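Local coordinates for histidine triad (HIT) protein (Marinobacter aquaeolei, PDB 3OHE), which probably acts as a nucleotide hydrolase or transferase of the histidine triad family, and binds calcium ions, at residues A11-L16 against W34-P39. Numbering follows the deposited sequence.
With CA (calcium ion), chain C.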
loop_
_atom_site.group_PDB
_atom_site.type_symbol
_atom_site.label_atom_id
_atom_site.label_comp_id
_atom_site.label_asym_id
_atom_site.label_seq_id
_atom_site.Cartn_x
_atom_site.Cartn_y
_atom_site.Cartn_z
ATOM N N ALA A 11 19.752 4.033 7.216
ATOM C CA ALA A 11 20.191 3.154 8.298
ATOM C C ALA A 11 19.588 1.742 8.236
ATOM O O ALA A 11 20.234 0.762 8.603
ATOM C CB ALA A 11 19.887 3.790 9.650
ATOM N N ASP A 12 18.351 1.647 7.763
ATOM C CA ASP A 12 17.548 0.420 7.838
ATOM C C ASP A 12 17.664 -0.431 6.582
ATOM O O ASP A 12 17.051 -1.517 6.527
ATOM C CB ASP A 12 16.069 0.764 8.072
ATOM C CG ASP A 12 15.757 1.196 9.481
ATOM O OD1 ASP A 12 16.633 1.105 10.367
ATOM O OD2 ASP A 12 14.575 1.615 9.690
ATOM N N THR A 13 18.414 0.037 5.575
ATOM C CA THR A 13 18.438 -0.602 4.251
ATOM C C THR A 13 19.841 -0.709 3.680
ATOM O O THR A 13 20.800 -0.068 4.156
ATOM C CB THR A 13 17.565 0.169 3.236
ATOM O OG1 THR A 13 18.200 1.427 2.952
ATOM C CG2 THR A 13 16.134 0.374 3.657
ATOM N N HIS A 14 19.949 -1.552 2.667
ATOM C CA HIS A 14 21.107 -1.594 1.755
ATOM C C HIS A 14 20.659 -1.150 0.366
ATOM O O HIS A 14 19.581 -1.510 -0.069
ATOM C CB HIS A 14 21.662 -3.010 1.678
ATOM C CG HIS A 14 22.216 -3.497 2.972
ATOM N ND1 HIS A 14 23.254 -2.863 3.628
ATOM C CD2 HIS A 14 21.871 -4.559 3.740
ATOM C CE1 HIS A 14 23.532 -3.536 4.736
ATOM N NE2 HIS A 14 22.718 -4.574 4.818
ATOM N N LYS A 15 21.466 -0.362 -0.330
ATOM C CA LYS A 15 21.079 0.122 -1.647
ATOM C C LYS A 15 21.291 -0.952 -2.730
ATOM O O LYS A 15 22.412 -1.416 -2.954
ATOM C CB LYS A 15 21.825 1.410 -2.014
ATOM C CG LYS A 15 21.314 2.087 -3.301
ATOM C CD LYS A 15 22.225 3.218 -3.750
ATOM C CE LYS A 15 21.769 3.829 -5.080
ATOM N NZ LYS A 15 22.821 4.717 -5.716
ATOM N N LEU A 16 20.216 -1.305 -3.418
ATOM C CA LEU A 16 20.242 -2.283 -4.498
ATOM C C LEU A 16 20.552 -1.666 -5.858
ATOM O O LEU A 16 21.197 -2.314 -6.712
ATOM C CB LEU A 16 18.898 -2.995 -4.594
ATOM C CG LEU A 16 18.537 -3.872 -3.409
ATOM C CD1 LEU A 16 17.017 -4.169 -3.401
ATOM C CD2 LEU A 16 19.358 -5.179 -3.440
ATOM N N TRP A 34 12.059 -7.995 0.868
ATOM C CA TRP A 34 11.401 -6.708 1.170
ATOM C C TRP A 34 12.224 -5.598 0.536
ATOM O O TRP A 34 13.362 -5.345 0.933
ATOM C CB TRP A 34 11.284 -6.593 2.686
ATOM C CG TRP A 34 10.620 -5.387 3.260
ATOM C CD1 TRP A 34 10.257 -4.237 2.661
ATOM C CD2 TRP A 34 10.274 -5.260 4.632
ATOM N NE1 TRP A 34 9.685 -3.386 3.592
ATOM C CE2 TRP A 34 9.707 -3.994 4.823
ATOM C CE3 TRP A 34 10.447 -6.089 5.744
ATOM C CZ2 TRP A 34 9.280 -3.569 6.088
ATOM C CZ3 TRP A 34 10.015 -5.666 6.973
ATOM C CH2 TRP A 34 9.438 -4.429 7.137
ATOM N N VAL A 35 11.638 -4.974 -0.490
ATOM C CA VAL A 35 12.297 -3.922 -1.276
ATOM C C VAL A 35 11.452 -2.645 -1.185
ATOM O O VAL A 35 10.204 -2.703 -1.278
ATOM C CB VAL A 35 12.480 -4.374 -2.730
ATOM C CG1 VAL A 35 13.006 -3.237 -3.617
ATOM C CG2 VAL A 35 13.420 -5.595 -2.800
ATOM N N ILE A 36 12.146 -1.507 -1.063
ATOM C CA ILE A 36 11.518 -0.218 -0.903
ATOM C C ILE A 36 11.887 0.633 -2.110
ATOM O O ILE A 36 13.055 0.687 -2.493
ATOM C CB ILE A 36 11.984 0.418 0.417
ATOM C CG1 ILE A 36 11.611 -0.502 1.601
ATOM C CG2 ILE A 36 11.375 1.805 0.599
ATOM C CD1 ILE A 36 12.102 -0.014 2.923
ATOM N N LEU A 37 10.884 1.286 -2.710
ATOM C CA LEU A 37 11.113 2.318 -3.726
ATOM C C LEU A 37 10.964 3.682 -3.100
ATOM O O LEU A 37 9.931 3.962 -2.477
ATOM C CB LEU A 37 10.117 2.195 -4.886
ATOM C CG LEU A 37 10.222 0.961 -5.757
ATOM C CD1 LEU A 37 9.129 1.008 -6.842
ATOM C CD2 LEU A 37 11.606 0.861 -6.375
ATOM N N VAL A 38 11.993 4.515 -3.232
ATOM C CA VAL A 38 11.974 5.878 -2.686
ATOM C C VAL A 38 12.097 6.855 -3.864
ATOM O O VAL A 38 13.184 7.043 -4.419
ATOM C CB VAL A 38 13.091 6.149 -1.699
ATOM C CG1 VAL A 38 12.844 7.504 -1.003
ATOM C CG2 VAL A 38 13.213 5.011 -0.653
ATOM N N PRO A 39 10.981 7.518 -4.257
ATOM C CA PRO A 39 11.076 8.478 -5.351
ATOM C C PRO A 39 12.026 9.624 -4.971
ATOM O O PRO A 39 11.933 10.167 -3.870
ATOM C CB PRO A 39 9.634 8.999 -5.498
ATOM C CG PRO A 39 8.808 7.984 -4.887
ATOM C CD PRO A 39 9.597 7.325 -3.804
HETATM CA CA CA C . 22.255 1.937 3.947
HETATM O O HOH W 1 20.631 2.342 1.877
HETATM O O HOH W 2 23.940 0.058 3.587
HETATM O O HOH W 3 23.616 3.420 5.169
#
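L16 lays its CD1 methyl over the isopropyl end of V35, 3.9 Å from CG2 and 4.1 Å from CG1, so that one methyl touches both branches. The leucine chain reaches the valine at a slant; helix 119-135 covers the same leucine through L129 and L133, a largely apolar setting that suits leucine. A second meeting joins T13 CG2 to I36 CD1 at 4.1 Å, the two side chains crossing at about a right angle. Isoleucine suits this place, its CD1 at the end of the chain meeting the threonine methyl past strand 22-27, which lies between 13-18 and 34-39 in the antiparallel sheet of the HIT fold; the two pairs meet past this middle strand, one on each face. On strand 22-27, L25 touches T13, V24 touches V35 and M27 touches I36. Threonine serves two environments: chi1 of 69° tucks OG1 back over the main chain, where it hydrogen-bonds to L9 O, and leaves CG2 turned to I36. Water 1 donates a hydrogen bond to OG1 at 2.8 Å and also binds the calcium ion. That ion is held directly by T13 O at 2.5 Å, and A10 O is a further ligand. Water 2, another calcium ligand, lies 3.0 Å from H14 ND1.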